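Local coordinates for protein biliverdin reductase (Synechocystis sp., PDB 5B3U) that probably reduces biliverdin to bilirubin with NADPH as the hydride donor, as a member of the Gfo/Idh/MocA oxidoreductase family, at residues E131-L136 / G281-L286; R157-M162 / E248-L253. All coordinates share one frame; numbering follows the deposited sequence.

Interaction 1 (E131-L136 / G281-L286); sequences EHIELL and GSRRGL. With PO4 (phosphate ion), chain D.
Arg-283 reaches from the start of helix 283-300 to the loop after strand 128-131, where its NH1 donates to the backbone O of Glu-134 at 2.8 Å. The acceptor lies at the guanidinium edge, almost in its plane, and the bond is bent to 146° at the hydrogen. CD rests against Ile-133 O, and the bend at chi3 (-51°) beyond it turns NE and NH2 to a phosphate ion, probably from the crystallisation liquor. NE gives a nearly straight bond to phosphate O2 (3.0 Å), and NH2 bonds to phosphate O4 (2.9 Å) and weakly to O3. The backbone N of Arg-283 also donates to O2, so backbone and side chain grip the same oxygen. Ser-282 is the N-cap of this helix: its OG accepts from Arg-284 N at 3.1 Å and donates to phosphate O1 at 2.8 Å. The anion therefore sits at a helix N terminus, whose dipole probably favours it. Beside the polar site, Ile-133 CG2 packs on Leu-286 CB at 4.0 Å. Further out, Tyr-23, an NADP(+)-binding residue, bonds to the phosphate through its hydroxyl and makes a cation-pi contact with Arg-283. Glu-104 OE1 accepts from the backbone N of both Ile-133 and Glu-134, which fixes the loop, while Glu-134 OE1 accepts from Ala-24 N.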
loop_
_atom_site.group_PDB
_atom_site.type_symbol
_atom_site.label_atom_id
_atom_site.label_comp_id
_atom_site.label_asym_id
_atom_site.label_seq_id
_atom_site.Cartn_x
_atom_site.Cartn_y
_atom_site.Cartn_z
ATOM N N GLU A 131 0.884 3.592 6.306
ATOM C CA GLU A 131 2.035 2.759 6.002
ATOM C C GLU A 131 1.710 1.927 4.772
ATOM O O GLU A 131 0.576 1.914 4.288
ATOM C CB GLU A 131 2.419 1.862 7.186
ATOM C CG GLU A 131 3.795 2.141 7.804
ATOM C CD GLU A 131 4.982 1.906 6.863
ATOM O OE1 GLU A 131 4.792 1.701 5.640
ATOM O OE2 GLU A 131 6.129 1.910 7.366
ATOM N N HIS A 132 2.718 1.217 4.268
ATOM C CA HIS A 132 2.573 0.389 3.068
ATOM C C HIS A 132 3.379 -0.886 3.299
ATOM O O HIS A 132 4.587 -0.924 3.050
ATOM C CB HIS A 132 3.037 1.136 1.825
ATOM C CG HIS A 132 2.605 0.498 0.544
ATOM N ND1 HIS A 132 2.973 0.984 -0.691
ATOM C CD2 HIS A 132 1.826 -0.585 0.306
ATOM C CE1 HIS A 132 2.443 0.227 -1.636
ATOM N NE2 HIS A 132 1.743 -0.732 -1.057
ATOM N N ILE A 133 2.698 -1.932 3.768
ATOM C CA ILE A 133 3.372 -3.140 4.227
ATOM C C ILE A 133 2.819 -4.368 3.512
ATOM O O ILE A 133 3.540 -5.351 3.302
ATOM C CB ILE A 133 3.242 -3.282 5.756
ATOM C CG1 ILE A 133 3.855 -2.066 6.454
ATOM C CG2 ILE A 133 3.910 -4.557 6.248
ATOM C CD1 ILE A 133 3.638 -2.043 7.950
ATOM N N GLU A 134 1.541 -4.321 3.123
ATOM C CA GLU A 134 0.917 -5.499 2.526
ATOM C C GLU A 134 1.576 -5.889 1.208
ATOM O O GLU A 134 1.630 -7.077 0.871
ATOM C CB GLU A 134 -0.577 -5.265 2.316
ATOM C CG GLU A 134 -1.320 -6.507 1.849
ATOM C CD GLU A 134 -2.754 -6.224 1.468
ATOM O OE1 GLU A 134 -3.583 -6.036 2.383
ATOM O OE2 GLU A 134 -3.053 -6.191 0.257
ATOM N N LEU A 135 2.080 -4.917 0.453
ATOM C CA LEU A 135 2.751 -5.183 -0.818
ATOM C C LEU A 135 4.258 -5.162 -0.584
ATOM O O LEU A 135 4.859 -4.094 -0.438
ATOM C CB LEU A 135 2.345 -4.169 -1.881
ATOM C CG LEU A 135 2.946 -4.442 -3.264
ATOM C CD1 LEU A 135 2.359 -5.710 -3.872
ATOM C CD2 LEU A 135 2.768 -3.254 -4.198
ATOM N N LEU A 136 4.862 -6.351 -0.547
ATOM C CA LEU A 136 6.315 -6.517 -0.509
ATOM C C LEU A 136 6.949 -5.717 0.628
ATOM O O LEU A 136 7.955 -5.027 0.453
ATOM C CB LEU A 136 6.938 -6.138 -1.854
ATOM C CG LEU A 136 6.476 -6.894 -3.101
ATOM C CD1 LEU A 136 7.215 -6.378 -4.324
ATOM C CD2 LEU A 136 6.679 -8.393 -2.943
ATOM N N GLY A 281 12.239 -10.965 5.767
ATOM C CA GLY A 281 11.386 -11.125 6.920
ATOM C C GLY A 281 9.914 -11.144 6.563
ATOM O O GLY A 281 9.497 -10.741 5.477
ATOM N N SER A 282 9.113 -11.625 7.508
ATOM C CA SER A 282 7.676 -11.692 7.304
ATOM C C SER A 282 7.052 -10.304 7.405
ATOM O O SER A 282 7.539 -9.428 8.125
ATOM C CB SER A 282 7.034 -12.627 8.328
ATOM O OG SER A 282 5.636 -12.727 8.125
ATOM N N ARG A 283 5.965 -10.107 6.657
ATOM C CA ARG A 283 5.178 -8.890 6.822
ATOM C C ARG A 283 4.407 -8.911 8.134
ATOM O O ARG A 283 4.062 -7.848 8.667
ATOM C CB ARG A 283 4.220 -8.720 5.643
ATOM C CG ARG A 283 4.889 -8.284 4.348
ATOM C CD ARG A 283 4.010 -8.612 3.151
ATOM N NE ARG A 283 3.581 -10.009 3.172
ATOM C CZ ARG A 283 2.539 -10.486 2.499
ATOM N NH1 ARG A 283 1.802 -9.679 1.747
ATOM N NH2 ARG A 283 2.229 -11.773 2.584
ATOM N N ARG A 284 4.132 -10.109 8.663
ATOM C CA ARG A 284 3.468 -10.228 9.956
ATOM C C ARG A 284 4.224 -9.455 11.031
ATOM O O ARG A 284 3.612 -8.777 11.867
ATOM C CB ARG A 284 3.346 -11.705 10.337
ATOM C CG ARG A 284 2.639 -12.576 9.307
ATOM C CD ARG A 284 2.298 -13.938 9.893
ATOM N NE ARG A 284 0.892 -14.028 10.274
ATOM C CZ ARG A 284 0.449 -14.106 11.523
ATOM N NH1 ARG A 284 1.303 -14.103 12.537
ATOM N NH2 ARG A 284 -0.855 -14.188 11.751
ATOM N N GLY A 285 5.556 -9.538 11.014
ATOM C CA GLY A 285 6.345 -8.850 12.023
ATOM C C GLY A 285 6.292 -7.341 11.889
ATOM O O GLY A 285 6.213 -6.622 12.891
ATOM N N LEU A 286 6.333 -6.835 10.652
ATOM C CA LEU A 286 6.298 -5.391 10.441
ATOM C C LEU A 286 4.926 -4.809 10.754
ATOM O O LEU A 286 4.831 -3.674 11.234
ATOM C CB LEU A 286 6.705 -5.062 9.004
ATOM C CG LEU A 286 8.079 -5.568 8.564
ATOM C CD1 LEU A 286 8.188 -5.548 7.049
ATOM C CD2 LEU A 286 9.186 -4.737 9.197
HETATM P P PO4 D . 4.669 -13.191 4.729
HETATM O O1 PO4 D . 5.308 -14.142 5.713
HETATM O O2 PO4 D . 5.392 -11.865 4.770
HETATM O O3 PO4 D . 4.754 -13.782 3.343
HETATM O O4 PO4 D . 3.213 -12.992 5.067
#

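Interaction 2 (R157-M162 / E248-L253); sequences RYSTIM and ERIFTL
Tyr-158 lays its ring over one face of Phe-251 in an offset stack, with centroids 4.5 Å apart and planes only 19° from parallel. Tyr-158 CG stands over the middle of the phenylalanine ring, whereas Phe-251 CD2 lies over the rim of the tyrosine. Tyr-158 CB adds a CH-pi contact, 4.1 Å from the Phe-251 centroid. Both rings leave the backbone the same way, each CG opposite its own N, which brings them together from a non-hydrogen-bonded pair of the antiparallel strands 153-163 and 248-255. Helix 183-189 packs against this aromatic side of the mixed sheet in the C-terminal alpha/beta domain. Three hydrogen-bonded pairs fix the register: Arg-157 with Thr-252, Ser-159 with Ile-250 and Ile-161 with Glu-248, each joined by two backbone bonds. Their side chains project on the other side of the sheet. There Ser-159 OG donates to Glu-248 OE2 at 2.7 Å, coming from above the carboxylate plane (61° out of it). Ser-159 CB meets Ile-250 CG2 at 3.6 Å, and Ile-161 CD1 lies as close to Glu-248 OE2. Arg-157 NH2 stays 4.2 Å from Glu-248 OE2, beyond a salt bridge; its NH1 is paired with Glu-235 on strand 233-241. With Glu-248 shortened to an alanine, the Ser-159 hydroxyl would probably lose this acceptor, Arg-157 a nearby negative charge, and Ile-161 CD1 its carboxylate neighbour. The two sides thus differ in chemistry: ring stacking joins the strands beneath the helix, while on the reverse a hydroxyl-carboxylate bond, probably aided by the arginine's charge, supplements the backbone pairing.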
loop_
_atom_site.group_PDB
_atom_site.type_symbol
_atom_site.label_atom_id
_atom_site.label_comp_id
_atom_site.label_asym_id
_atom_site.label_seq_id
_atom_site.Cartn_x
_atom_site.Cartn_y
_atom_site.Cartn_z
ATOM N N ARG A 157 14.496 -2.474 -12.132
ATOM C CA ARG A 157 13.278 -2.892 -12.814
ATOM C C ARG A 157 12.375 -3.620 -11.831
ATOM O O ARG A 157 12.811 -4.557 -11.155
ATOM C CB ARG A 157 13.585 -3.787 -14.020
ATOM C CG ARG A 157 12.350 -4.199 -14.806
ATOM C CD ARG A 157 12.714 -5.009 -16.041
ATOM N NE ARG A 157 11.554 -5.705 -16.591
ATOM C CZ ARG A 157 10.773 -5.222 -17.551
ATOM N NH1 ARG A 157 11.026 -4.033 -18.083
ATOM N NH2 ARG A 157 9.739 -5.931 -17.983
ATOM N N TYR A 158 11.121 -3.184 -11.762
ATOM C CA TYR A 158 10.125 -3.716 -10.837
ATOM C C TYR A 158 8.890 -4.058 -11.659
ATOM O O TYR A 158 8.154 -3.161 -12.081
ATOM C CB TYR A 158 9.818 -2.692 -9.739
ATOM C CG TYR A 158 8.680 -3.025 -8.796
ATOM C CD1 TYR A 158 8.346 -4.340 -8.490
ATOM C CD2 TYR A 158 7.945 -2.008 -8.200
ATOM C CE1 TYR A 158 7.303 -4.627 -7.622
ATOM C CE2 TYR A 158 6.907 -2.285 -7.334
ATOM C CZ TYR A 158 6.590 -3.592 -7.048
ATOM O OH TYR A 158 5.552 -3.861 -6.184
ATOM N N SER A 159 8.671 -5.350 -11.899
ATOM C CA SER A 159 7.657 -5.810 -12.837
ATOM C C SER A 159 6.699 -6.768 -12.146
ATOM O O SER A 159 7.129 -7.762 -11.552
ATOM C CB SER A 159 8.303 -6.493 -14.048
ATOM O OG SER A 159 7.325 -7.056 -14.904
ATOM N N THR A 160 5.404 -6.471 -12.237
ATOM C CA THR A 160 4.349 -7.316 -11.684
ATOM C C THR A 160 3.378 -7.663 -12.806
ATOM O O THR A 160 2.662 -6.788 -13.305
ATOM C CB THR A 160 3.620 -6.616 -10.537
ATOM O OG1 THR A 160 4.573 -6.144 -9.576
ATOM C CG2 THR A 160 2.654 -7.579 -9.860
ATOM N N ILE A 161 3.356 -8.935 -13.200
ATOM C CA ILE A 161 2.454 -9.426 -14.236
ATOM C C ILE A 161 1.733 -10.651 -13.687
ATOM O O ILE A 161 2.378 -11.612 -13.252
ATOM C CB ILE A 161 3.199 -9.760 -15.538
ATOM C CG1 ILE A 161 3.525 -8.472 -16.301
ATOM C CG2 ILE A 161 2.373 -10.700 -16.400
ATOM C CD1 ILE A 161 4.758 -8.561 -17.179
ATOM N N MET A 162 0.401 -10.611 -13.698
ATOM C CA MET A 162 -0.433 -11.645 -13.090
ATOM C C MET A 162 -1.553 -12.008 -14.056
ATOM O O MET A 162 -2.474 -11.215 -14.267
ATOM C CB MET A 162 -0.996 -11.166 -11.749
ATOM C CG MET A 162 -2.142 -12.005 -11.206
ATOM S SD MET A 162 -1.658 -13.694 -10.810
ATOM C CE MET A 162 -0.214 -13.406 -9.789
ATOM N N GLU A 248 5.157 -12.613 -13.734
ATOM C CA GLU A 248 6.407 -12.010 -13.299
ATOM C C GLU A 248 6.194 -11.327 -11.959
ATOM O O GLU A 248 5.236 -10.568 -11.791
ATOM C CB GLU A 248 6.933 -11.000 -14.325
ATOM C CG GLU A 248 8.417 -11.148 -14.613
ATOM C CD GLU A 248 8.949 -10.067 -15.533
ATOM O OE1 GLU A 248 10.187 -9.956 -15.668
ATOM O OE2 GLU A 248 8.132 -9.328 -16.121
ATOM N N ARG A 249 7.088 -11.600 -11.007
ATOM C CA ARG A 249 7.087 -10.952 -9.700
ATOM C C ARG A 249 8.546 -10.639 -9.365
ATOM O O ARG A 249 9.154 -11.254 -8.494
ATOM C CB ARG A 249 6.451 -11.831 -8.617
ATOM C CG ARG A 249 4.952 -12.079 -8.737
ATOM C CD ARG A 249 4.316 -12.127 -7.347
ATOM N NE ARG A 249 4.969 -13.111 -6.486
ATOM C CZ ARG A 249 4.975 -13.065 -5.158
ATOM N NH1 ARG A 249 4.374 -12.071 -4.525
ATOM N NH2 ARG A 249 5.594 -14.016 -4.469
ATOM N N ILE A 250 9.119 -9.665 -10.068
ATOM C CA ILE A 250 10.557 -9.428 -10.049
ATOM C C ILE A 250 10.823 -7.991 -9.622
ATOM O O ILE A 250 10.180 -7.057 -10.116
ATOM C CB ILE A 250 11.190 -9.731 -11.420
ATOM C CG1 ILE A 250 12.680 -9.405 -11.401
ATOM C CG2 ILE A 250 10.474 -8.977 -12.531
ATOM C CD1 ILE A 250 13.463 -10.299 -10.482
ATOM N N PHE A 251 11.761 -7.824 -8.691
ATOM C CA PHE A 251 12.265 -6.521 -8.269
ATOM C C PHE A 251 13.784 -6.609 -8.311
ATOM O O PHE A 251 14.387 -7.329 -7.509
ATOM C CB PHE A 251 11.767 -6.158 -6.867
ATOM C CG PHE A 251 11.815 -4.684 -6.560
ATOM C CD1 PHE A 251 12.513 -3.806 -7.376
ATOM C CD2 PHE A 251 11.159 -4.178 -5.449
ATOM C CE1 PHE A 251 12.553 -2.455 -7.090
ATOM C CE2 PHE A 251 11.195 -2.827 -5.157
ATOM C CZ PHE A 251 11.893 -1.965 -5.979
ATOM N N THR A 252 14.399 -5.894 -9.250
ATOM C CA THR A 252 15.832 -5.981 -9.491
ATOM C C THR A 252 16.453 -4.596 -9.396
ATOM O O THR A 252 15.894 -3.624 -9.909
ATOM C CB THR A 252 16.128 -6.584 -10.870
ATOM O OG1 THR A 252 15.414 -7.816 -11.018
ATOM C CG2 THR A 252 17.615 -6.847 -11.034
ATOM N N LEU A 253 17.608 -4.513 -8.741
ATOM C CA LEU A 253 18.344 -3.262 -8.598
ATOM C C LEU A 253 19.808 -3.521 -8.916
ATOM O O LEU A 253 20.437 -4.380 -8.289
ATOM C CB LEU A 253 18.194 -2.682 -7.186
ATOM C CG LEU A 253 16.778 -2.434 -6.655
ATOM C CD1 LEU A 253 16.224 -3.662 -5.942
ATOM C CD2 LEU A 253 16.747 -1.216 -5.744
#

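Overall arrangement
From the N terminus, the chain completes the parallel Rossmann sheet with strand 128-131 and enters the first half of interaction 1 in the loop that follows. It then runs through 157-162 and returns at 248-253, where interaction 2 closes an inner loop that holds three helices and three strands of the mixed sheet. Three more strands lead to 281-286, which closes the outer loop, so the contacts nest without crossing. Interaction 1 ties the end of the nucleotide-binding sheet to helix 283-300; interaction 2 joins two central strands of the mixed sheet. Their centres are about 17 Å apart, yet Tyr-158 OH touches Leu-135 CD2 and Leu-136 CD1, each at 3.5 Å.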